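Local coordinates for protein glutamate racemase (Bacillus anthracis, PDB 2DWU) that belongs to the Asp/Glu/hydantoin racemase family, enzymes built from two alpha/beta domains that each carry a parallel sheet, at residues H5-S15 with F68-C77; P31-E42 with N232-G243. All blocks are in the same frame, centred on the assembly; numbering follows the deposited sequence.

Contact 1 (H5-S15 with F68-C77); sequences HKHSVIGVLDS and FPLKALVVAC. With DGL (D-glutamic acid), chain H.
K71 threads its side chain past H5, S8 and I10 at the point where its own strand turns a corner, and meets V9 through its backbone. Its CB packs 3.5 Å from ND1 of H5, CB and CE both pass close by S8 OG, and its CG rests 3.6 Å from CD1 of I10. The chain bends at chi3 (68°), carrying NZ away to E33, with which it forms a salt bridge, and to the carbonyl of I228, so the ammonium is held from beyond both segments. The backbone N of K71 donates to V9 O over 2.9 Å. V9 is thus gripped at both ends, since its own N reaches P69 O at 2.8 Å, and P69 is the centre of an inverse gamma turn. On the same face of the sheet as L13, V9 CG2 meets L70 CD2 at 3.8 Å.

L13 repeats the V9 pattern nearer the ligand, taking V74 O with its N and receiving A76 N at its O, the latter bond noticeably bent (142°). With CG set between backbone N and carbonyl carbon (chi1 62°), L13 runs alongside V75, CD1 to CG1 at 3.9 Å, while its CD2 leans on L73. Helix 51-65 covers this side; helix 211-226 lies over I10 and V74 on the other.

Past L13 the two strands reach D-glutamic acid. S15 OG donates to its OE2 at 2.6 Å, and D14 OD1 receives a weak bond from its N at 3.2 Å; D14 OD2 is held by the backbone N of G16 and G19. C77, whose SG also lies close to the ligand N, N-caps helix 78-91. A pocket at the C-terminal ends of neighbouring parallel strands, where loops lead into helices, is usual for open, doubly wound alpha/beta sheets.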
loop_
_atom_site.group_PDB
_atom_site.type_symbol
_atom_site.label_atom_id
_atom_site.label_comp_id
_atom_site.label_asym_id
_atom_site.label_seq_id
_atom_site.Cartn_x
_atom_site.Cartn_y
_atom_site.Cartn_z
ATOM N N HIS B 5 2.601 -23.669 7.555
ATOM C CA HIS B 5 2.804 -22.248 7.957
ATOM C C HIS B 5 1.921 -21.768 9.096
ATOM O O HIS B 5 2.077 -20.626 9.522
ATOM C CB HIS B 5 2.569 -21.298 6.770
ATOM C CG HIS B 5 3.778 -21.078 5.918
ATOM N ND1 HIS B 5 4.962 -20.581 6.421
ATOM C CD2 HIS B 5 3.993 -21.300 4.599
ATOM C CE1 HIS B 5 5.854 -20.509 5.449
ATOM N NE2 HIS B 5 5.291 -20.939 4.333
ATOM N N LYS B 6 0.996 -22.592 9.596
ATOM C CA LYS B 6 0.129 -22.108 10.669
ATOM C C LYS B 6 0.832 -21.691 11.970
ATOM O O LYS B 6 0.279 -20.906 12.750
ATOM C CB LYS B 6 -1.005 -23.103 10.961
ATOM C CG LYS B 6 -0.680 -24.321 11.803
ATOM C CD LYS B 6 -1.985 -25.082 12.048
ATOM C CE LYS B 6 -1.847 -26.186 13.081
ATOM N NZ LYS B 6 -3.188 -26.695 13.499
ATOM N N HIS B 7 2.039 -22.191 12.212
ATOM C CA HIS B 7 2.768 -21.802 13.415
ATOM C C HIS B 7 3.971 -20.928 13.074
ATOM O O HIS B 7 4.737 -20.557 13.950
ATOM C CB HIS B 7 3.252 -23.035 14.196
ATOM C CG HIS B 7 2.146 -23.969 14.566
ATOM N ND1 HIS B 7 1.083 -23.578 15.353
ATOM C CD2 HIS B 7 1.896 -25.249 14.199
ATOM C CE1 HIS B 7 0.219 -24.576 15.446
ATOM N NE2 HIS B 7 0.691 -25.602 14.756
ATOM N N SER B 8 4.133 -20.593 11.800
ATOM C CA SER B 8 5.278 -19.778 11.406
ATOM C C SER B 8 5.143 -18.325 11.854
ATOM O O SER B 8 4.044 -17.805 12.001
ATOM C CB SER B 8 5.492 -19.850 9.894
ATOM O OG SER B 8 4.343 -19.442 9.185
ATOM N N VAL B 9 6.286 -17.686 12.068
ATOM C CA VAL B 9 6.342 -16.311 12.531
ATOM C C VAL B 9 6.990 -15.351 11.550
ATOM O O VAL B 9 7.608 -15.756 10.584
ATOM C CB VAL B 9 7.147 -16.231 13.843
ATOM C CG1 VAL B 9 6.573 -17.229 14.860
ATOM C CG2 VAL B 9 8.616 -16.552 13.573
ATOM N N ILE B 10 6.794 -14.070 11.817
ATOM C CA ILE B 10 7.418 -13.028 11.008
ATOM C C ILE B 10 8.697 -12.641 11.761
ATOM O O ILE B 10 8.620 -12.158 12.892
ATOM C CB ILE B 10 6.537 -11.752 10.935
ATOM C CG1 ILE B 10 5.134 -12.080 10.394
ATOM C CG2 ILE B 10 7.239 -10.703 10.110
ATOM C CD1 ILE B 10 5.131 -12.645 9.023
ATOM N N GLY B 11 9.859 -12.842 11.141
ATOM C CA GLY B 11 11.101 -12.428 11.792
ATOM C C GLY B 11 11.278 -10.939 11.520
ATOM O O GLY B 11 10.994 -10.498 10.411
ATOM N N VAL B 12 11.688 -10.170 12.526
ATOM C CA VAL B 12 11.917 -8.719 12.341
ATOM C C VAL B 12 13.292 -8.403 12.916
ATOM O O VAL B 12 13.581 -8.763 14.067
ATOM C CB VAL B 12 10.843 -7.866 13.088
ATOM C CG1 VAL B 12 11.094 -6.367 12.834
ATOM C CG2 VAL B 12 9.432 -8.240 12.616
ATOM N N LEU B 13 14.161 -7.768 12.128
ATOM C CA LEU B 13 15.475 -7.414 12.661
ATOM C C LEU B 13 15.711 -5.908 12.537
ATOM O O LEU B 13 15.190 -5.236 11.629
ATOM C CB LEU B 13 16.597 -8.232 11.989
ATOM C CG LEU B 13 16.853 -8.102 10.487
ATOM C CD1 LEU B 13 17.633 -6.787 10.170
ATOM C CD2 LEU B 13 17.704 -9.309 10.028
ATOM N N ASP B 14 16.474 -5.387 13.486
ATOM C CA ASP B 14 16.755 -3.961 13.534
ATOM C C ASP B 14 18.062 -3.769 14.275
ATOM O O ASP B 14 18.551 -4.683 14.921
ATOM C CB ASP B 14 15.624 -3.249 14.290
ATOM C CG ASP B 14 15.857 -1.743 14.371
ATOM O OD1 ASP B 14 16.067 -1.122 13.303
ATOM O OD2 ASP B 14 15.858 -1.171 15.481
ATOM N N SER B 15 18.622 -2.574 14.187
ATOM C CA SER B 15 19.841 -2.290 14.906
ATOM C C SER B 15 19.603 -2.108 16.409
ATOM O O SER B 15 20.565 -2.145 17.173
ATOM C CB SER B 15 20.484 -1.023 14.341
ATOM O OG SER B 15 19.697 0.131 14.626
ATOM N N PHE B 68 13.968 -20.030 14.505
ATOM C CA PHE B 68 12.509 -20.009 14.593
ATOM C C PHE B 68 11.887 -20.347 13.254
ATOM O O PHE B 68 12.534 -20.231 12.207
ATOM C CB PHE B 68 12.015 -18.621 15.014
ATOM C CG PHE B 68 12.563 -18.156 16.320
ATOM C CD1 PHE B 68 13.777 -17.490 16.373
ATOM C CD2 PHE B 68 11.865 -18.379 17.503
ATOM C CE1 PHE B 68 14.292 -17.045 17.582
ATOM C CE2 PHE B 68 12.369 -17.939 18.722
ATOM C CZ PHE B 68 13.593 -17.265 18.757
ATOM N N PRO B 69 10.614 -20.795 13.258
ATOM C CA PRO B 69 9.996 -21.117 11.968
ATOM C C PRO B 69 9.562 -19.842 11.236
ATOM O O PRO B 69 8.430 -19.407 11.389
ATOM C CB PRO B 69 8.799 -21.984 12.358
ATOM C CG PRO B 69 8.398 -21.431 13.696
ATOM C CD PRO B 69 9.714 -21.091 14.388
ATOM N N LEU B 70 10.453 -19.260 10.436
ATOM C CA LEU B 70 10.117 -18.022 9.725
ATOM C C LEU B 70 9.303 -18.198 8.459
ATOM O O LEU B 70 9.634 -19.035 7.609
ATOM C CB LEU B 70 11.396 -17.267 9.318
ATOM C CG LEU B 70 12.444 -17.031 10.405
ATOM C CD1 LEU B 70 13.661 -16.284 9.831
ATOM C CD2 LEU B 70 11.806 -16.245 11.534
ATOM N N LYS B 71 8.256 -17.398 8.310
ATOM C CA LYS B 71 7.478 -17.439 7.078
ATOM C C LYS B 71 7.923 -16.258 6.213
ATOM O O LYS B 71 7.747 -16.262 5.001
ATOM C CB LYS B 71 5.956 -17.369 7.338
ATOM C CG LYS B 71 5.405 -16.027 7.801
ATOM C CD LYS B 71 3.854 -15.896 7.605
ATOM C CE LYS B 71 3.047 -16.814 8.504
ATOM N NZ LYS B 71 1.587 -16.487 8.477
ATOM N N ALA B 72 8.526 -15.253 6.853
ATOM C CA ALA B 72 8.998 -14.056 6.154
ATOM C C ALA B 72 9.944 -13.295 7.075
ATOM O O ALA B 72 9.910 -13.481 8.284
ATOM C CB ALA B 72 7.802 -13.153 5.776
ATOM N N LEU B 73 10.779 -12.431 6.491
ATOM C CA LEU B 73 11.731 -11.630 7.241
ATOM C C LEU B 73 11.510 -10.157 6.898
ATOM O O LEU B 73 11.410 -9.798 5.724
ATOM C CB LEU B 73 13.175 -12.017 6.855
ATOM C CG LEU B 73 14.254 -11.096 7.460
ATOM C CD1 LEU B 73 14.230 -11.179 9.001
ATOM C CD2 LEU B 73 15.606 -11.517 6.906
ATOM N N VAL B 74 11.422 -9.320 7.929
ATOM C CA VAL B 74 11.298 -7.865 7.721
ATOM C C VAL B 74 12.581 -7.214 8.254
ATOM O O VAL B 74 12.985 -7.434 9.411
ATOM C CB VAL B 74 10.101 -7.276 8.486
ATOM C CG1 VAL B 74 10.100 -5.730 8.369
ATOM C CG2 VAL B 74 8.796 -7.841 7.906
ATOM N N VAL B 75 13.230 -6.436 7.386
ATOM C CA VAL B 75 14.434 -5.689 7.768
ATOM C C VAL B 75 13.827 -4.344 8.129
ATOM O O VAL B 75 13.525 -3.514 7.287
ATOM C CB VAL B 75 15.422 -5.543 6.584
ATOM C CG1 VAL B 75 16.670 -4.739 7.037
ATOM C CG2 VAL B 75 15.856 -6.907 6.145
ATOM N N ALA B 76 13.610 -4.170 9.419
ATOM C CA ALA B 76 12.969 -2.966 9.919
ATOM C C ALA B 76 13.855 -1.723 9.914
ATOM O O ALA B 76 13.353 -0.580 9.940
ATOM C CB ALA B 76 12.455 -3.237 11.345
ATOM N N CYS B 77 15.159 -1.947 9.911
ATOM C CA CYS B 77 16.153 -0.870 9.947
ATOM C C CYS B 77 16.448 -0.365 8.535
ATOM O O CYS B 77 16.838 -1.151 7.685
ATOM C CB CYS B 77 17.431 -1.433 10.576
ATOM S SG CYS B 77 18.801 -0.280 10.675
HETATM N N DGL H . 17.398 1.806 12.872
HETATM C CA DGL H . 18.282 2.788 12.169
HETATM C C DGL H . 17.684 3.168 10.859
HETATM O O DGL H . 18.339 3.705 9.975
HETATM C CB DGL H . 18.473 4.047 13.043
HETATM C CG DGL H . 19.508 3.702 14.140
HETATM C CD DGL H . 20.856 3.338 13.671
HETATM O OE1 DGL H . 21.651 4.141 13.180
HETATM O OE2 DGL H . 21.178 2.070 13.788
HETATM O OXT DGL H . 16.421 2.893 10.682
#

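Contact 2 (P31-E42 with N232-G243); sequences PKESICYIGDNE and NLNPKHRFFTTG. With K (potassium ion), chain G.
P31 O comes up to the rim of the P235 ring, 3.3 Å from its CG, in the loop leading to strand 35-39, which runs parallel to 238-241 in a doubly wound alpha/beta sheet. The same carbonyl takes a water that also touches H237 NE2. K32 lays the first part of its side chain along N232 O, then sends NZ to H135 of the second subunit and to other groups there.

At I35 a side chain stands in for a backbone partner: I35 N donates to H237 ND1 at 2.9 Å, fairly straight (163°) and close to the ring plane. From I35 O onward the regular parallel pattern takes over, Y37 N reaching R238 O and Y37 O receiving F240 N. The Y37 side chain presses its CB to within 3.5 Å of F239 CD1; the two rings lie oblique, their planes at 44°. With its CG anti to the backbone N, Y37 extends its OH to G16 O.

G39 closes the pairing, its N bonded to F240 O and its O to T242 N. Beyond it, the T242 hydroxyl ties the two segments by side chain. T242 OG1 donates to the anti lone pair of D40 OD1 at 2.8 Å and accepts from E42 N at 3.0 Å, a double grip that its first torsion permits by setting OG1 between backbone N and carbonyl carbon (chi1 54°). D40 OD2 is taken up by R43 and Y46. Nearby, T241 OG1 receives G243 N in an ST turn.

These bonds probably help fix the T242 backbone, whose O lies 2.9 Å from the potassium ion, with V265 O, D266 OD2 and two waters as the other ligands; one of those waters donates to E42 OE2 at 2.6 Å.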
loop_
_atom_site.group_PDB
_atom_site.type_symbol
_atom_site.label_atom_id
_atom_site.label_comp_id
_atom_site.label_asym_id
_atom_site.label_seq_id
_atom_site.Cartn_x
_atom_site.Cartn_y
_atom_site.Cartn_z
ATOM N N PRO B 31 -2.875 -8.239 12.747
ATOM C CA PRO B 31 -3.079 -8.743 14.108
ATOM C C PRO B 31 -3.119 -10.230 14.315
ATOM O O PRO B 31 -3.137 -10.657 15.466
ATOM C CB PRO B 31 -4.372 -8.060 14.554
ATOM C CG PRO B 31 -5.151 -7.950 13.258
ATOM C CD PRO B 31 -4.078 -7.575 12.223
ATOM N N LYS B 32 -3.148 -11.029 13.259
ATOM C CA LYS B 32 -3.128 -12.485 13.457
ATOM C C LYS B 32 -1.723 -13.080 13.305
ATOM O O LYS B 32 -1.522 -14.262 13.563
ATOM C CB LYS B 32 -4.070 -13.188 12.479
ATOM C CG LYS B 32 -5.486 -12.667 12.550
ATOM C CD LYS B 32 -6.390 -13.430 11.645
ATOM C CE LYS B 32 -7.762 -12.793 11.585
ATOM N NZ LYS B 32 -8.684 -13.627 10.732
ATOM N N GLU B 33 -0.748 -12.262 12.898
ATOM C CA GLU B 33 0.624 -12.738 12.738
ATOM C C GLU B 33 1.412 -12.670 14.050
ATOM O O GLU B 33 1.097 -11.863 14.942
ATOM C CB GLU B 33 1.360 -11.891 11.691
ATOM C CG GLU B 33 0.725 -11.879 10.302
ATOM C CD GLU B 33 0.733 -13.230 9.605
ATOM O OE1 GLU B 33 1.628 -14.058 9.888
ATOM O OE2 GLU B 33 -0.162 -13.475 8.751
ATOM N N SER B 34 2.425 -13.524 14.164
ATOM C CA SER B 34 3.282 -13.581 15.350
ATOM C C SER B 34 4.667 -13.012 15.064
ATOM O O SER B 34 5.356 -13.445 14.138
ATOM C CB SER B 34 3.427 -15.027 15.833
ATOM O OG SER B 34 4.378 -15.095 16.875
ATOM N N ILE B 35 5.077 -12.056 15.885
ATOM C CA ILE B 35 6.361 -11.394 15.726
ATOM C C ILE B 35 7.497 -11.971 16.568
ATOM O O ILE B 35 7.328 -12.261 17.757
ATOM C CB ILE B 35 6.226 -9.875 16.066
ATOM C CG1 ILE B 35 5.438 -9.166 14.959
ATOM C CG2 ILE B 35 7.602 -9.241 16.267
ATOM C CD1 ILE B 35 5.264 -7.708 15.221
ATOM N N CYS B 36 8.650 -12.147 15.927
ATOM C CA CYS B 36 9.877 -12.602 16.597
ATOM C C CYS B 36 10.865 -11.515 16.175
ATOM O O CYS B 36 11.309 -11.484 15.029
ATOM C CB CYS B 36 10.351 -13.948 16.066
ATOM S SG CYS B 36 11.802 -14.536 16.949
ATOM N N TYR B 37 11.186 -10.637 17.115
ATOM C CA TYR B 37 12.042 -9.479 16.869
ATOM C C TYR B 37 13.406 -9.519 17.502
ATOM O O TYR B 37 13.527 -9.941 18.640
ATOM C CB TYR B 37 11.299 -8.270 17.452
ATOM C CG TYR B 37 11.948 -6.911 17.288
ATOM C CD1 TYR B 37 11.443 -5.990 16.360
ATOM C CD2 TYR B 37 13.008 -6.522 18.095
ATOM C CE1 TYR B 37 11.984 -4.690 16.253
ATOM C CE2 TYR B 37 13.572 -5.212 17.991
ATOM C CZ TYR B 37 13.036 -4.313 17.063
ATOM O OH TYR B 37 13.532 -3.017 16.975
ATOM N N ILE B 38 14.426 -9.076 16.768
ATOM C CA ILE B 38 15.775 -9.005 17.321
ATOM C C ILE B 38 16.330 -7.601 17.058
ATOM O O ILE B 38 16.287 -7.117 15.912
ATOM C CB ILE B 38 16.747 -10.076 16.692
ATOM C CG1 ILE B 38 18.195 -9.773 17.120
ATOM C CG2 ILE B 38 16.648 -10.101 15.169
ATOM C CD1 ILE B 38 18.427 -9.850 18.628
ATOM N N GLY B 39 16.796 -6.946 18.123
ATOM C CA GLY B 39 17.391 -5.614 17.998
ATOM C C GLY B 39 18.822 -5.720 18.480
ATOM O O GLY B 39 19.071 -6.217 19.596
ATOM N N ASP B 40 19.776 -5.272 17.659
ATOM C CA ASP B 40 21.203 -5.377 18.016
ATOM C C ASP B 40 21.684 -4.155 18.793
ATOM O O ASP B 40 22.677 -3.513 18.417
ATOM C CB ASP B 40 22.014 -5.550 16.730
ATOM C CG ASP B 40 23.471 -5.983 16.968
ATOM O OD1 ASP B 40 23.800 -6.407 18.093
ATOM O OD2 ASP B 40 24.271 -5.909 15.995
ATOM N N ASN B 41 21.021 -3.856 19.906
ATOM C CA ASN B 41 21.374 -2.669 20.663
ATOM C C ASN B 41 22.842 -2.541 21.058
ATOM O O ASN B 41 23.370 -1.424 21.145
ATOM C CB ASN B 41 20.507 -2.567 21.914
ATOM C CG ASN B 41 19.051 -2.407 21.577
ATOM O OD1 ASN B 41 18.370 -3.378 21.238
ATOM N ND2 ASN B 41 18.565 -1.176 21.642
ATOM N N GLU B 42 23.498 -3.661 21.306
ATOM C CA GLU B 42 24.911 -3.590 21.685
ATOM C C GLU B 42 25.792 -2.943 20.607
ATOM O O GLU B 42 26.846 -2.366 20.922
ATOM C CB GLU B 42 25.432 -4.988 22.010
ATOM C CG GLU B 42 26.873 -4.989 22.524
ATOM C CD GLU B 42 27.230 -6.282 23.249
ATOM O OE1 GLU B 42 27.061 -6.336 24.491
ATOM O OE2 GLU B 42 27.664 -7.244 22.573
ATOM N N ASN B 232 -4.462 -16.937 13.350
ATOM C CA ASN B 232 -4.388 -16.906 14.817
ATOM C C ASN B 232 -5.119 -15.690 15.415
ATOM O O ASN B 232 -4.724 -14.551 15.180
ATOM C CB ASN B 232 -2.898 -16.872 15.184
ATOM C CG ASN B 232 -2.634 -17.162 16.642
ATOM O OD1 ASN B 232 -3.511 -16.976 17.505
ATOM N ND2 ASN B 232 -1.395 -17.573 16.940
ATOM N N LEU B 233 -6.152 -15.953 16.221
ATOM C CA LEU B 233 -6.963 -14.898 16.836
ATOM C C LEU B 233 -6.356 -14.217 18.057
ATOM O O LEU B 233 -6.885 -13.209 18.538
ATOM C CB LEU B 233 -8.350 -15.449 17.197
ATOM C CG LEU B 233 -9.122 -16.068 16.027
ATOM C CD1 LEU B 233 -10.473 -16.567 16.522
ATOM C CD2 LEU B 233 -9.305 -15.043 14.904
ATOM N N ASN B 234 -5.274 -14.784 18.584
ATOM C CA ASN B 234 -4.569 -14.185 19.710
ATOM C C ASN B 234 -3.107 -14.606 19.776
ATOM O O ASN B 234 -2.698 -15.406 20.634
ATOM C CB ASN B 234 -5.290 -14.542 21.017
ATOM C CG ASN B 234 -5.346 -16.046 21.264
ATOM O OD1 ASN B 234 -5.662 -16.830 20.361
ATOM N ND2 ASN B 234 -5.053 -16.456 22.499
ATOM N N PRO B 235 -2.283 -14.089 18.850
ATOM C CA PRO B 235 -0.863 -14.442 18.849
ATOM C C PRO B 235 -0.106 -13.744 19.971
ATOM O O PRO B 235 -0.622 -12.818 20.611
ATOM C CB PRO B 235 -0.382 -13.953 17.483
ATOM C CG PRO B 235 -1.265 -12.743 17.228
ATOM C CD PRO B 235 -2.632 -13.267 17.672
ATOM N N LYS B 236 1.109 -14.221 20.210
ATOM C CA LYS B 236 2.004 -13.599 21.166
ATOM C C LYS B 236 3.283 -13.268 20.425
ATOM O O LYS B 236 3.662 -13.962 19.473
ATOM C CB LYS B 236 2.300 -14.534 22.335
ATOM C CG LYS B 236 1.147 -14.611 23.298
ATOM C CD LYS B 236 1.601 -15.198 24.612
ATOM C CE LYS B 236 0.420 -15.460 25.509
ATOM N NZ LYS B 236 0.828 -16.150 26.765
ATOM N N HIS B 237 3.955 -12.207 20.871
ATOM C CA HIS B 237 5.186 -11.755 20.223
ATOM C C HIS B 237 6.368 -11.880 21.162
ATOM O O HIS B 237 6.188 -11.770 22.390
ATOM C CB HIS B 237 4.994 -10.290 19.835
ATOM C CG HIS B 237 3.720 -10.070 19.105
ATOM N ND1 HIS B 237 3.446 -10.701 17.913
ATOM C CD2 HIS B 237 2.593 -9.415 19.458
ATOM C CE1 HIS B 237 2.201 -10.444 17.564
ATOM N NE2 HIS B 237 1.659 -9.665 18.485
ATOM N N ARG B 238 7.552 -12.088 20.593
ATOM C CA ARG B 238 8.774 -12.215 21.385
ATOM C C ARG B 238 9.788 -11.197 20.896
ATOM O O ARG B 238 9.973 -11.030 19.669
ATOM C CB ARG B 238 9.395 -13.609 21.227
ATOM C CG ARG B 238 8.563 -14.776 21.740
ATOM C CD ARG B 238 8.510 -14.815 23.252
ATOM N NE ARG B 238 9.828 -14.939 23.900
ATOM C CZ ARG B 238 10.571 -16.044 23.961
ATOM N NH1 ARG B 238 10.157 -17.182 23.402
ATOM N NH2 ARG B 238 11.734 -16.016 24.607
ATOM N N PHE B 239 10.467 -10.554 21.843
ATOM C CA PHE B 239 11.488 -9.563 21.491
ATOM C C PHE B 239 12.820 -9.969 22.112
ATOM O O PHE B 239 12.866 -10.478 23.245
ATOM C CB PHE B 239 11.073 -8.180 21.988
ATOM C CG PHE B 239 9.837 -7.658 21.322
ATOM C CD1 PHE B 239 9.938 -6.774 20.248
ATOM C CD2 PHE B 239 8.579 -8.073 21.745
ATOM C CE1 PHE B 239 8.794 -6.308 19.600
ATOM C CE2 PHE B 239 7.415 -7.614 21.101
ATOM C CZ PHE B 239 7.533 -6.722 20.018
ATOM N N PHE B 240 13.896 -9.771 21.362
ATOM C CA PHE B 240 15.234 -10.125 21.809
ATOM C C PHE B 240 16.179 -8.953 21.569
ATOM O O PHE B 240 16.027 -8.219 20.587
ATOM C CB PHE B 240 15.722 -11.343 21.028
ATOM C CG PHE B 240 14.890 -12.572 21.239
ATOM C CD1 PHE B 240 15.109 -13.390 22.348
ATOM C CD2 PHE B 240 13.884 -12.907 20.343
ATOM C CE1 PHE B 240 14.330 -14.529 22.561
ATOM C CE2 PHE B 240 13.093 -14.047 20.550
ATOM C CZ PHE B 240 13.325 -14.858 21.669
ATOM N N THR B 241 17.154 -8.780 22.456
ATOM C CA THR B 241 18.109 -7.679 22.301
ATOM C C THR B 241 19.503 -8.123 22.689
ATOM O O THR B 241 19.682 -9.028 23.522
ATOM C CB THR B 241 17.731 -6.478 23.177
ATOM O OG1 THR B 241 18.707 -5.438 23.001
ATOM C CG2 THR B 241 17.719 -6.868 24.656
ATOM N N THR B 242 20.501 -7.506 22.066
ATOM C CA THR B 242 21.878 -7.842 22.391
ATOM C C THR B 242 22.389 -6.892 23.468
ATOM O O THR B 242 23.487 -7.085 23.999
ATOM C CB THR B 242 22.813 -7.725 21.189
ATOM O OG1 THR B 242 22.677 -6.417 20.612
ATOM C CG2 THR B 242 22.519 -8.826 20.149
ATOM N N GLY B 243 21.611 -5.863 23.786
ATOM C CA GLY B 243 22.022 -4.931 24.818
ATOM C C GLY B 243 21.341 -5.244 26.130
ATOM O O GLY B 243 20.934 -6.372 26.374
HETATM K K K G . 24.903 -9.648 23.835
HETATM O O HOH W 1 -5.887 -11.197 16.259
HETATM O O HOH W 2 -1.056 -9.049 17.188
HETATM O O HOH W 3 27.962 -9.857 22.708
HETATM O O HOH W 4 25.799 -9.933 21.040
#

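Overall arrangement
Contacts 1 and 2 share four neighbouring strands of a six-stranded parallel sheet, in the order 70-75, 9-14, 35-39, 238-241, and meet where the two middle strands lie side by side; a probable hydrogen bond from I10 N to S34 O spans the seam. Contact 1 is largely buried, its strands sandwiched by helices, and its pairing is mostly backbone bonds and aliphatic contacts until it opens on D-glutamic acid. Contact 2 is only partly buried. It brings in more aromatic rings, waters and side-chain bonds, touches the second subunit at its beginning, and ends at potassium. Two different sites thus sit at the C-terminal ends of strands in the same sheet.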